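Dihydropyrimidine amidohydrolase (Dictyostelium discoideum, PDB 2FTW) catalyses the zinc-dependent, reversible hydrolytic ring opening of dihydropyrimidines such as 5,6-dihydrouracil and 5,6-dihydrothymine, the second step of reductive pyrimidine degradation, as a homotetramer. Local coordinates at residues 88-93 and 439-444; 94-99 and 460-465; 224-229 and 254-259; 318-323 and 382-387. All coordinates share one frame; numbering follows the deposited sequence.

Contact 1. Residues 88-93 and 439-444; sequences AAVAGG and TIVAGN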
loop_
_atom_site.group_PDB
_atom_site.type_symbol
_atom_site.label_atom_id
_atom_site.label_comp_id
_atom_site.label_asym_id
_atom_site.label_seq_id
_atom_site.Cartn_x
_atom_site.Cartn_y
_atom_site.Cartn_z
ATOM N N ALA A 88 -11.022 8.814 39.683
ATOM C CA ALA A 88 -9.803 8.561 38.933
ATOM C C ALA A 88 -9.825 9.287 37.584
ATOM O O ALA A 88 -8.813 9.855 37.155
ATOM C CB ALA A 88 -9.611 7.071 38.730
ATOM N N ALA A 89 -10.980 9.294 36.925
ATOM C CA ALA A 89 -11.105 9.983 35.647
ATOM C C ALA A 89 -10.690 11.445 35.770
ATOM O O ALA A 89 -9.802 11.887 35.035
ATOM C CB ALA A 89 -12.504 9.875 35.129
ATOM N N VAL A 90 -11.315 12.180 36.697
ATOM C CA VAL A 90 -11.066 13.625 36.829
ATOM C C VAL A 90 -9.657 13.980 37.341
ATOM O O VAL A 90 -9.103 15.024 36.990
ATOM C CB VAL A 90 -12.135 14.367 37.685
ATOM C CG1 VAL A 90 -13.515 14.270 37.038
ATOM C CG2 VAL A 90 -12.155 13.869 39.137
ATOM N N ALA A 91 -9.076 13.103 38.145
ATOM C CA ALA A 91 -7.681 13.235 38.550
ATOM C C ALA A 91 -6.744 13.163 37.362
ATOM O O ALA A 91 -5.605 13.602 37.457
ATOM C CB ALA A 91 -7.318 12.150 39.560
ATOM N N GLY A 92 -7.216 12.576 36.256
ATOM C CA GLY A 92 -6.463 12.500 35.003
ATOM C C GLY A 92 -6.930 13.406 33.871
ATOM O O GLY A 92 -6.419 13.301 32.756
ATOM N N GLY A 93 -7.891 14.288 34.135
ATOM C CA GLY A 93 -8.352 15.264 33.137
ATOM C C GLY A 93 -9.571 14.860 32.313
ATOM O O GLY A 93 -9.962 15.575 31.374
ATOM N N THR A 439 -8.893 20.003 37.451
ATOM C CA THR A 439 -10.038 19.600 36.645
ATOM C C THR A 439 -11.270 20.326 37.192
ATOM O O THR A 439 -11.411 20.529 38.401
ATOM C CB THR A 439 -10.234 18.070 36.675
ATOM O OG1 THR A 439 -8.985 17.425 36.394
ATOM C CG2 THR A 439 -11.285 17.610 35.656
ATOM N N ILE A 440 -12.129 20.754 36.281
ATOM C CA ILE A 440 -13.329 21.502 36.604
ATOM C C ILE A 440 -14.503 20.849 35.885
ATOM O O ILE A 440 -14.474 20.696 34.660
ATOM C CB ILE A 440 -13.189 22.992 36.173
ATOM C CG1 ILE A 440 -12.068 23.672 36.971
ATOM C CG2 ILE A 440 -14.501 23.746 36.359
ATOM C CD1 ILE A 440 -11.547 24.947 36.355
ATOM N N VAL A 441 -15.509 20.437 36.651
ATOM C CA VAL A 441 -16.738 19.858 36.108
ATOM C C VAL A 441 -17.903 20.757 36.510
ATOM O O VAL A 441 -18.079 21.056 37.688
ATOM C CB VAL A 441 -16.961 18.419 36.648
ATOM C CG1 VAL A 441 -18.323 17.853 36.214
ATOM C CG2 VAL A 441 -15.815 17.502 36.227
ATOM N N ALA A 442 -18.683 21.188 35.518
ATOM C CA ALA A 442 -19.847 22.054 35.714
ATOM C C ALA A 442 -19.520 23.277 36.559
ATOM O O ALA A 442 -20.260 23.619 37.475
ATOM C CB ALA A 442 -21.011 21.280 36.315
ATOM N N GLY A 443 -18.401 23.922 36.231
ATOM C CA GLY A 443 -17.938 25.115 36.922
ATOM C C GLY A 443 -17.395 24.912 38.327
ATOM O O GLY A 443 -17.123 25.884 39.010
ATOM N N ASN A 444 -17.215 23.658 38.749
ATOM C CA ASN A 444 -16.758 23.336 40.102
ATOM C C ASN A 444 -15.425 22.599 40.054
ATOM O O ASN A 444 -15.232 21.699 39.217
ATOM C CB ASN A 444 -17.778 22.446 40.831
ATOM C CG ASN A 444 -19.100 23.156 41.128
ATOM O OD1 ASN A 444 -19.126 24.280 41.624
ATOM N ND2 ASN A 444 -20.202 22.477 40.852
#
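The C-terminal end of helix 82-91, closed by a Schellman motif, rests on the last residues of strand 431-441, where Val90 meets Thr439 and Val441. A single hydrogen bond joins the two segments: Thr439 OG1 donates to Val90 O over 2.5 Å, a very short separation. With chi1 at -49°, OG1 lies beside the backbone N of Thr439 and anti to its carbonyl carbon, while the methyl is anti to N. Both branches of the threonine therefore serve one residue, since CG2 packs along the valine at 3.9 Å from Val90 CB. Val90 O is gripped a second time from within its own segment, by Gly93 N at 3.2 Å. That bond belongs to the Schellman motif, whose wider bond runs from Thr94 N to Ala89 O. Gly93 is the C-prime residue, with a phi of 95° that leaves no room for a beta carbon beside the carbonyl oxygen of Gly92; its CA comes within 4.0 Å of Thr439 OG1. Helix 82-91 precedes barrel strand 94-101, whereas strand 431-441 and its hairpin partner 444-448 probably belong to the beta-sandwich, so the contact joins barrel and sandwich. Further along the strand, past Ile440, whose side chain starts away from the helix, Val441 turns back toward it. Its CG2 lies 4.0 Å from Val90 CG1, and the two valines cross at about a right angle. Beyond Val441 the chain reverses in a type I' beta turn to Asn444. Val446 touches both valines, and Thr95 packs on Thr439 and Val441.

Contact 2. Residues 94-99 and 460-465; sequences TTFIID and RFVPRP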
loop_
_atom_site.group_PDB
_atom_site.type_symbol
_atom_site.label_atom_id
_atom_site.label_comp_id
_atom_site.label_asym_id
_atom_site.label_seq_id
_atom_site.Cartn_x
_atom_site.Cartn_y
_atom_site.Cartn_z
ATOM N N THR A 94 -10.190 13.739 32.675
ATOM C CA THR A 94 -11.322 13.189 31.945
ATOM C C THR A 94 -12.584 13.517 32.736
ATOM O O THR A 94 -12.685 13.179 33.907
ATOM C CB THR A 94 -11.112 11.653 31.723
ATOM O OG1 THR A 94 -9.997 11.453 30.849
ATOM C CG2 THR A 94 -12.331 10.959 31.113
ATOM N N THR A 95 -13.521 14.209 32.087
ATOM C CA THR A 95 -14.737 14.680 32.735
ATOM C C THR A 95 -16.032 14.083 32.157
ATOM O O THR A 95 -17.118 14.523 32.513
ATOM C CB THR A 95 -14.828 16.223 32.695
ATOM O OG1 THR A 95 -14.851 16.685 31.337
ATOM C CG2 THR A 95 -13.644 16.854 33.448
ATOM N N PHE A 96 -15.907 13.075 31.300
ATOM C CA PHE A 96 -17.054 12.431 30.676
ATOM C C PHE A 96 -16.674 11.015 30.298
ATOM O O PHE A 96 -15.660 10.799 29.646
ATOM C CB PHE A 96 -17.503 13.188 29.421
ATOM C CG PHE A 96 -18.886 12.835 28.962
ATOM C CD1 PHE A 96 -19.987 13.393 29.571
ATOM C CD2 PHE A 96 -19.086 11.934 27.928
ATOM C CE1 PHE A 96 -21.264 13.072 29.155
ATOM C CE2 PHE A 96 -20.368 11.598 27.501
ATOM C CZ PHE A 96 -21.460 12.172 28.118
ATOM N N ILE A 97 -17.464 10.052 30.753
ATOM C CA ILE A 97 -17.235 8.657 30.434
ATOM C C ILE A 97 -18.462 8.125 29.735
ATOM O O ILE A 97 -19.585 8.539 30.039
ATOM C CB ILE A 97 -16.889 7.787 31.691
ATOM C CG1 ILE A 97 -17.981 7.852 32.761
ATOM C CG2 ILE A 97 -15.541 8.202 32.286
ATOM C CD1 ILE A 97 -18.861 6.624 32.829
ATOM N N ILE A 98 -18.248 7.234 28.770
ATOM C CA ILE A 98 -19.347 6.466 28.205
ATOM C C ILE A 98 -19.093 5.001 28.510
ATOM O O ILE A 98 -18.062 4.454 28.149
ATOM C CB ILE A 98 -19.565 6.728 26.712
ATOM C CG1 ILE A 98 -19.489 8.236 26.421
ATOM C CG2 ILE A 98 -20.934 6.184 26.282
ATOM C CD1 ILE A 98 -19.669 8.617 24.956
ATOM N N ASP A 99 -20.035 4.407 29.239
ATOM C CA ASP A 99 -19.941 3.047 29.740
ATOM C C ASP A 99 -20.878 2.173 28.924
ATOM O O ASP A 99 -21.786 2.687 28.253
ATOM C CB ASP A 99 -20.349 3.013 31.212
ATOM C CG ASP A 99 -19.706 1.872 31.979
ATOM O OD1 ASP A 99 -18.546 2.016 32.457
ATOM O OD2 ASP A 99 -20.388 0.836 32.136
ATOM N N ARG A 460 -24.386 13.944 35.868
ATOM C CA ARG A 460 -25.673 13.705 35.247
ATOM C C ARG A 460 -25.524 12.795 34.027
ATOM O O ARG A 460 -24.469 12.746 33.381
ATOM C CB ARG A 460 -26.303 15.029 34.815
ATOM C CG ARG A 460 -26.266 16.149 35.871
ATOM C CD ARG A 460 -26.504 17.512 35.216
ATOM N NE ARG A 460 -25.374 17.940 34.384
ATOM C CZ ARG A 460 -25.359 19.034 33.622
ATOM N NH1 ARG A 460 -26.415 19.840 33.571
ATOM N NH2 ARG A 460 -24.281 19.330 32.905
ATOM N N PHE A 461 -26.593 12.065 33.727
ATOM C CA PHE A 461 -26.690 11.319 32.481
ATOM C C PHE A 461 -26.949 12.339 31.374
ATOM O O PHE A 461 -27.773 13.243 31.542
ATOM C CB PHE A 461 -27.824 10.291 32.550
ATOM C CG PHE A 461 -28.102 9.593 31.249
ATOM C CD1 PHE A 461 -27.379 8.469 30.882
ATOM C CD2 PHE A 461 -29.105 10.052 30.398
ATOM C CE1 PHE A 461 -27.640 7.811 29.686
ATOM C CE2 PHE A 461 -29.370 9.409 29.198
ATOM C CZ PHE A 461 -28.647 8.288 28.843
ATOM N N VAL A 462 -26.236 12.185 30.262
ATOM C CA VAL A 462 -26.391 13.047 29.103
ATOM C C VAL A 462 -26.937 12.220 27.916
ATOM O O VAL A 462 -26.278 11.296 27.439
ATOM C CB VAL A 462 -25.053 13.725 28.737
ATOM C CG1 VAL A 462 -25.255 14.759 27.664
ATOM C CG2 VAL A 462 -24.447 14.388 29.957
ATOM N N PRO A 463 -28.165 12.533 27.463
ATOM C CA PRO A 463 -28.742 11.827 26.321
ATOM C C PRO A 463 -28.043 12.179 25.013
ATOM O O PRO A 463 -27.472 13.262 24.884
ATOM C CB PRO A 463 -30.198 12.307 26.309
ATOM C CG PRO A 463 -30.176 13.610 27.007
ATOM C CD PRO A 463 -29.087 13.539 28.013
ATOM N N ARG A 464 -28.090 11.261 24.057
ATOM C CA ARG A 464 -27.382 11.405 22.790
ATOM C C ARG A 464 -28.372 11.173 21.650
ATOM O O ARG A 464 -28.770 10.030 21.387
ATOM C CB ARG A 464 -26.222 10.417 22.716
ATOM C CG ARG A 464 -25.348 10.420 23.963
ATOM C CD ARG A 464 -24.050 9.673 23.772
ATOM N NE ARG A 464 -24.216 8.366 23.124
ATOM C CZ ARG A 464 -24.639 7.263 23.734
ATOM N NH1 ARG A 464 -24.975 7.285 25.019
ATOM N NH2 ARG A 464 -24.736 6.127 23.051
ATOM N N PRO A 465 -28.825 12.266 21.003
ATOM C CA PRO A 465 -29.776 12.112 19.899
ATOM C C PRO A 465 -29.277 11.254 18.730
ATOM O O PRO A 465 -28.055 11.230 18.421
ATOM C CB PRO A 465 -30.009 13.555 19.433
ATOM C CG PRO A 465 -29.686 14.400 20.612
ATOM C CD PRO A 465 -28.551 13.684 21.301
#
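Phe96 and Val462 make the apolar part of this contact. The valine meets the rim of the ring rather than a face: Val462 CG2 is 3.5 Å from Phe96 CE1, near the ring plane, and Val462 CB lies in that plane, 4.0 Å from Phe96 CZ. Holding CG anti to the backbone N, chi1 -163°, Phe96 carries its ring nearer to the loop than its beta carbon suggests. Ile98 CD1, two residues along the same strand, also sits at the ring edge in plane, so the phenyl has aliphatic carbon from both segments along its rim.

The second kind of interaction sets an aliphatic branch beside a charged group. Ile98 CG2 approaches the Arg464 guanidinium obliquely, 4.4 Å from Arg464 NH1. This is a loose touch, and the arginine is held by other bonds: NH1 reaches Ser129 OG and Leu130 O, and NE reaches Asn155 OD1. Ser129 OG also bonds to Val462 O, which ties the loop to strand 127-132 at two points.

Strand 94-101 is one of the parallel strands of the (beta/alpha)8 barrel, flanked by 57-64 and 127-132. Ile97 packs on Phe82 of helix 82-91, whereas the side chain of Ile98 is about 7 Å from that of the zinc ligand His66. The 460-465 loop, running between strand 451-452 and helix 474-481, runs alongside Phe96 and Ile98, with Phe461 resting on helix 109-121.

Contact 3. Residues 224-229 and 254-259; sequences LEAEAT and ADVICK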
loop_
_atom_site.group_PDB
_atom_site.type_symbol
_atom_site.label_atom_id
_atom_site.label_comp_id
_atom_site.label_asym_id
_atom_site.label_seq_id
_atom_site.Cartn_x
_atom_site.Cartn_y
_atom_site.Cartn_z
ATOM N N LEU A 224 -6.331 -12.267 13.455
ATOM C CA LEU A 224 -7.732 -12.594 13.729
ATOM C C LEU A 224 -8.545 -11.324 14.029
ATOM O O LEU A 224 -9.767 -11.282 13.825
ATOM C CB LEU A 224 -7.835 -13.571 14.898
ATOM C CG LEU A 224 -7.063 -14.894 14.863
ATOM C CD1 LEU A 224 -7.585 -15.748 16.009
ATOM C CD2 LEU A 224 -7.197 -15.640 13.501
ATOM N N GLU A 225 -7.852 -10.291 14.511
ATOM C CA GLU A 225 -8.473 -9.000 14.787
ATOM C C GLU A 225 -8.640 -8.249 13.477
ATOM O O GLU A 225 -9.663 -7.614 13.262
ATOM C CB GLU A 225 -7.633 -8.198 15.790
ATOM C CG GLU A 225 -8.072 -6.753 15.993
ATOM C CD GLU A 225 -7.149 -5.948 16.951
ATOM O OE1 GLU A 225 -6.097 -6.472 17.410
ATOM O OE2 GLU A 225 -7.501 -4.785 17.257
ATOM N N ALA A 226 -7.624 -8.335 12.615
ATOM C CA ALA A 226 -7.616 -7.655 11.314
ATOM C C ALA A 226 -8.616 -8.249 10.349
ATOM O O ALA A 226 -9.240 -7.541 9.564
ATOM C CB ALA A 226 -6.228 -7.696 10.709
ATOM N N GLU A 227 -8.763 -9.559 10.392
ATOM C CA GLU A 227 -9.742 -10.237 9.545
ATOM C C GLU A 227 -11.174 -9.826 9.924
ATOM O O GLU A 227 -11.974 -9.434 9.052
ATOM C CB GLU A 227 -9.570 -11.751 9.636
ATOM C CG GLU A 227 -10.450 -12.518 8.669
ATOM C CD GLU A 227 -11.907 -12.588 9.123
ATOM O OE1 GLU A 227 -12.149 -13.083 10.246
ATOM O OE2 GLU A 227 -12.803 -12.161 8.351
ATOM N N ALA A 228 -11.484 -9.921 11.218
ATOM C CA ALA A 228 -12.809 -9.561 11.732
ATOM C C ALA A 228 -13.128 -8.067 11.549
ATOM O O ALA A 228 -14.271 -7.680 11.309
ATOM C CB ALA A 228 -12.914 -9.958 13.212
ATOM N N THR A 229 -12.113 -7.231 11.660
ATOM C CA THR A 229 -12.279 -5.805 11.421
ATOM C C THR A 229 -12.678 -5.642 9.947
ATOM O O THR A 229 -13.640 -4.981 9.613
ATOM C CB THR A 229 -10.980 -5.023 11.758
ATOM O OG1 THR A 229 -10.679 -5.178 13.151
ATOM C CG2 THR A 229 -11.119 -3.547 11.451
ATOM N N ALA A 254 -5.491 -1.636 12.246
ATOM C CA ALA A 254 -5.380 -0.205 11.905
ATOM C C ALA A 254 -5.210 0.025 10.400
ATOM O O ALA A 254 -5.849 0.931 9.820
ATOM C CB ALA A 254 -4.258 0.423 12.656
ATOM N N ASP A 255 -4.368 -0.799 9.782
ATOM C CA ASP A 255 -4.147 -0.780 8.331
ATOM C C ASP A 255 -5.415 -1.061 7.552
ATOM O O ASP A 255 -5.663 -0.422 6.534
ATOM C CB ASP A 255 -3.117 -1.843 7.899
ATOM C CG ASP A 255 -1.679 -1.542 8.365
ATOM O OD1 ASP A 255 -1.377 -0.392 8.788
ATOM O OD2 ASP A 255 -0.852 -2.494 8.303
ATOM N N VAL A 256 -6.180 -2.061 7.980
ATOM C CA VAL A 256 -7.475 -2.363 7.344
ATOM C C VAL A 256 -8.412 -1.153 7.353
ATOM O O VAL A 256 -9.035 -0.837 6.343
ATOM C CB VAL A 256 -8.177 -3.587 8.008
ATOM C CG1 VAL A 256 -9.648 -3.601 7.702
ATOM C CG2 VAL A 256 -7.530 -4.887 7.556
ATOM N N ILE A 257 -8.524 -0.499 8.506
ATOM C CA ILE A 257 -9.363 0.694 8.658
ATOM C C ILE A 257 -8.890 1.813 7.719
ATOM O O ILE A 257 -9.694 2.486 7.072
ATOM C CB ILE A 257 -9.368 1.193 10.141
ATOM C CG1 ILE A 257 -10.068 0.175 11.041
ATOM C CG2 ILE A 257 -10.068 2.553 10.270
ATOM C CD1 ILE A 257 -10.041 0.500 12.552
ATOM N N CYS A 258 -7.576 2.008 7.638
ATOM C CA CYS A 258 -7.015 3.037 6.766
ATOM C C CYS A 258 -7.358 2.722 5.312
ATOM O O CYS A 258 -7.810 3.595 4.572
ATOM C CB CYS A 258 -5.508 3.100 6.961
ATOM S SG CYS A 258 -4.614 4.131 5.810
ATOM N N LYS A 259 -7.145 1.464 4.924
ATOM C CA LYS A 259 -7.444 0.991 3.584
ATOM C C LYS A 259 -8.870 1.337 3.148
ATOM O O LYS A 259 -9.065 2.002 2.133
ATOM C CB LYS A 259 -7.214 -0.518 3.508
ATOM C CG LYS A 259 -7.686 -1.187 2.205
ATOM C CD LYS A 259 -7.698 -2.703 2.338
ATOM C CE LYS A 259 -8.839 -3.210 3.232
ATOM N NZ LYS A 259 -8.887 -4.715 3.317
#
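Thr229 projects from helix 223-239 toward Val256 and Ile257 of helix 251-262. At CB the side chain divides into a branch kept by its own helix and a branch given to the other. With chi1 at -62°, OG1 lies beside the backbone N and turns back to donate to Glu225 O at 2.6 Å. That carbonyl oxygen also accepts the helical bond from Thr229 N, and the two donors arrive from opposite faces of its plane, the hydroxyl tilted 35° out of it. CG2, anti to the backbone N, is the branch that crosses. It lies 3.9 Å from Ile257 CG1, the two side chains standing at about a right angle, and 4.0 Å from Val256 CG1, the threonine and valine side chains lying alongside one another and pointing opposite ways.

The two are successive helices of the outer layer of the (beta/alpha)8 barrel, before and after strand 243-245, and run nearly parallel: the axes of the two short segments come within 9.1 Å and differ by 24° in direction. Val256 CG2 reaches across to the backbone, 3.7 Å from Ala226 O, while Ala226 CB stays at 4.4 Å from that same CG2. Toward the barrel, the Thr229 side chain is about 8 Å from those of His191 and His247, both zinc ligands. Outward, the layer meets other subunits: Leu224 packs on Val234 of a neighbouring subunit, and Cys258 on Lys262 of another.

Contact 4. Residues 318-323 and 382-387; sequences DLDCVG and ARIFNI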
loop_
_atom_site.group_PDB
_atom_site.type_symbol
_atom_site.label_atom_id
_atom_site.label_comp_id
_atom_site.label_asym_id
_atom_site.label_seq_id
_atom_site.Cartn_x
_atom_site.Cartn_y
_atom_site.Cartn_z
ATOM N N ASP A 318 -7.009 8.608 10.904
ATOM C CA ASP A 318 -7.440 7.288 10.451
ATOM C C ASP A 318 -7.909 6.479 11.639
ATOM O O ASP A 318 -8.626 5.489 11.473
ATOM C CB ASP A 318 -6.318 6.559 9.704
ATOM C CG ASP A 318 -6.181 7.034 8.269
ATOM O OD1 ASP A 318 -7.193 6.941 7.535
ATOM O OD2 ASP A 318 -5.078 7.519 7.875
ATOM N N LEU A 319 -7.446 6.868 12.824
ATOM C CA LEU A 319 -8.068 6.491 14.094
ATOM C C LEU A 319 -8.564 7.785 14.711
ATOM O O LEU A 319 -7.971 8.830 14.513
ATOM C CB LEU A 319 -7.081 5.777 15.022
ATOM C CG LEU A 319 -6.648 4.375 14.569
ATOM C CD1 LEU A 319 -5.662 3.774 15.553
ATOM C CD2 LEU A 319 -7.824 3.422 14.375
ATOM N N ASP A 320 -9.679 7.726 15.421
ATOM C CA ASP A 320 -10.405 8.955 15.733
ATOM C C ASP A 320 -10.172 9.446 17.140
ATOM O O ASP A 320 -9.780 10.590 17.330
ATOM C CB ASP A 320 -11.897 8.784 15.472
ATOM C CG ASP A 320 -12.183 8.446 14.036
ATOM O OD1 ASP A 320 -12.037 7.252 13.667
ATOM O OD2 ASP A 320 -12.531 9.378 13.277
ATOM N N CYS A 321 -10.406 8.577 18.116
ATOM C CA CYS A 321 -10.418 8.982 19.521
ATOM C C CYS A 321 -9.964 7.852 20.447
ATOM O O CYS A 321 -10.058 6.681 20.096
ATOM C CB CYS A 321 -11.830 9.433 19.889
ATOM S SG CYS A 321 -13.113 8.269 19.325
ATOM N N VAL A 322 -9.498 8.210 21.638
ATOM C CA VAL A 322 -8.919 7.248 22.580
ATOM C C VAL A 322 -9.885 6.913 23.717
ATOM O O VAL A 322 -10.384 7.812 24.388
ATOM C CB VAL A 322 -7.629 7.794 23.215
ATOM C CG1 VAL A 322 -6.858 6.676 23.918
ATOM C CG2 VAL A 322 -6.750 8.460 22.169
ATOM N N GLY A 323 -10.155 5.619 23.905
ATOM C CA GLY A 323 -10.862 5.123 25.088
ATOM C C GLY A 323 -9.863 4.448 26.020
ATOM O O GLY A 323 -8.657 4.552 25.812
ATOM N N ALA A 382 -16.934 13.498 20.950
ATOM C CA ALA A 382 -18.166 14.256 21.165
ATOM C C ALA A 382 -19.003 14.340 19.896
ATOM O O ALA A 382 -20.201 14.139 19.931
ATOM C CB ALA A 382 -17.850 15.667 21.670
ATOM N N ARG A 383 -18.350 14.635 18.784
ATOM C CA ARG A 383 -19.013 14.691 17.487
ATOM C C ARG A 383 -19.512 13.307 17.055
ATOM O O ARG A 383 -20.620 13.179 16.562
ATOM C CB ARG A 383 -18.074 15.277 16.436
ATOM C CG ARG A 383 -17.879 16.760 16.599
ATOM C CD ARG A 383 -17.060 17.352 15.478
ATOM N NE ARG A 383 -15.652 17.023 15.624
ATOM C CZ ARG A 383 -14.681 17.877 15.946
ATOM N NH1 ARG A 383 -14.922 19.159 16.165
ATOM N NH2 ARG A 383 -13.437 17.426 16.047
ATOM N N ILE A 384 -18.701 12.278 17.274
ATOM C CA ILE A 384 -19.074 10.927 16.875
ATOM C C ILE A 384 -20.290 10.418 17.639
ATOM O O ILE A 384 -21.162 9.786 17.051
ATOM C CB ILE A 384 -17.884 9.932 16.988
ATOM C CG1 ILE A 384 -16.851 10.211 15.890
ATOM C CG2 ILE A 384 -18.373 8.459 16.869
ATOM C CD1 ILE A 384 -15.485 9.497 16.123
ATOM N N PHE A 385 -20.348 10.690 18.942
ATOM C CA PHE A 385 -21.467 10.248 19.776
ATOM C C PHE A 385 -22.501 11.357 20.001
ATOM O O PHE A 385 -23.368 11.242 20.856
ATOM C CB PHE A 385 -20.946 9.643 21.088
ATOM C CG PHE A 385 -20.136 8.393 20.871
ATOM C CD1 PHE A 385 -20.767 7.202 20.535
ATOM C CD2 PHE A 385 -18.747 8.426 20.903
ATOM C CE1 PHE A 385 -20.023 6.030 20.282
ATOM C CE2 PHE A 385 -17.985 7.267 20.662
ATOM C CZ PHE A 385 -18.624 6.067 20.350
ATOM N N ASN A 386 -22.385 12.428 19.225
ATOM C CA ASN A 386 -23.416 13.473 19.111
ATOM C C ASN A 386 -23.713 14.238 20.393
ATOM O O ASN A 386 -24.851 14.372 20.799
ATOM C CB ASN A 386 -24.714 12.919 18.517
ATOM C CG ASN A 386 -25.548 14.007 17.855
ATOM O OD1 ASN A 386 -25.035 15.093 17.571
ATOM N ND2 ASN A 386 -26.825 13.729 17.614
ATOM N N ILE A 387 -22.652 14.723 21.029
ATOM C CA ILE A 387 -22.760 15.544 22.239
ATOM C C ILE A 387 -21.842 16.773 22.116
ATOM O O ILE A 387 -21.483 17.394 23.105
ATOM C CB ILE A 387 -22.442 14.697 23.498
ATOM C CG1 ILE A 387 -21.015 14.126 23.424
ATOM C CG2 ILE A 387 -23.497 13.595 23.652
ATOM C CD1 ILE A 387 -20.710 13.018 24.373
#
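A methyl group lies against a buried aspartate here: Ile384 CD1 touches Asp320 CB at 3.7 Å and stands 4.1 Å from Asp320 OD2. The carboxylate is not left to this apolar neighbour, because Asp320 OD1 forms a salt bridge with Arg261 and accepts from Gly269 N. These partners probably favour the charged form. Ile384 CD1 lies nearest the beta carbon and the carboxyl carbon of Asp320, and the two side chains cross at about a right angle.

Another departure from the ordinary is that Asp320 and Cys321, successive residues, both point toward the helix. The backbone of Asp320, with psi -54°, breaks the extended course of the chain and allows this. Cys321 SG, placed between the backbone N and the carbonyl carbon, comes within 4.2 Å of the same Ile384 CD1. The isoleucine reaches both because CG1 is anti to its carbonyl carbon and CD1 continues in an extended arm, chi2 166°. Its other branch, CG2, covers a face of the following Phe385 ring, 3.9 Å from the plane, nearer the rim than the centre.

Just past Ile384, helix 370-384 ends in a Schellman motif with Asn386 as C-prime residue and a bond of 2.7 Å from Ile387 N to Ala382 O. The 318-323 segment follows helix 306-316 and leads on to the zinc ligand Asp325. Tyr268 of strand 267-269 and Tyr244 of strand 243-245 pack on Ile384, so the end of helix 370-384 meets the barrel strands as well as this loop.

Along the chain, contacts 1 and 2 cross, their segments alternating, while contacts 3 and 4 follow one another inside the loops that both close. Contacts 1 and 2, centred 14 Å apart, share one sheet and the succession of helix 82-91 and strand 94-101, joining early barrel elements to late parts of the chain. Contact 2 adjoins contact 4, their centres 13 Å apart, where Asn386 ND2 probably bonds to Pro465 O and Phe96 packs on Ile387. Contact 4 in turn touches contact 3, their centres 18 Å apart, through Ile257 and Asp318. The four thus form a chain of neighbours across the barrel; the centres of contacts 1 and 3 are 35 Å apart, on opposite sides of the centre of the chain.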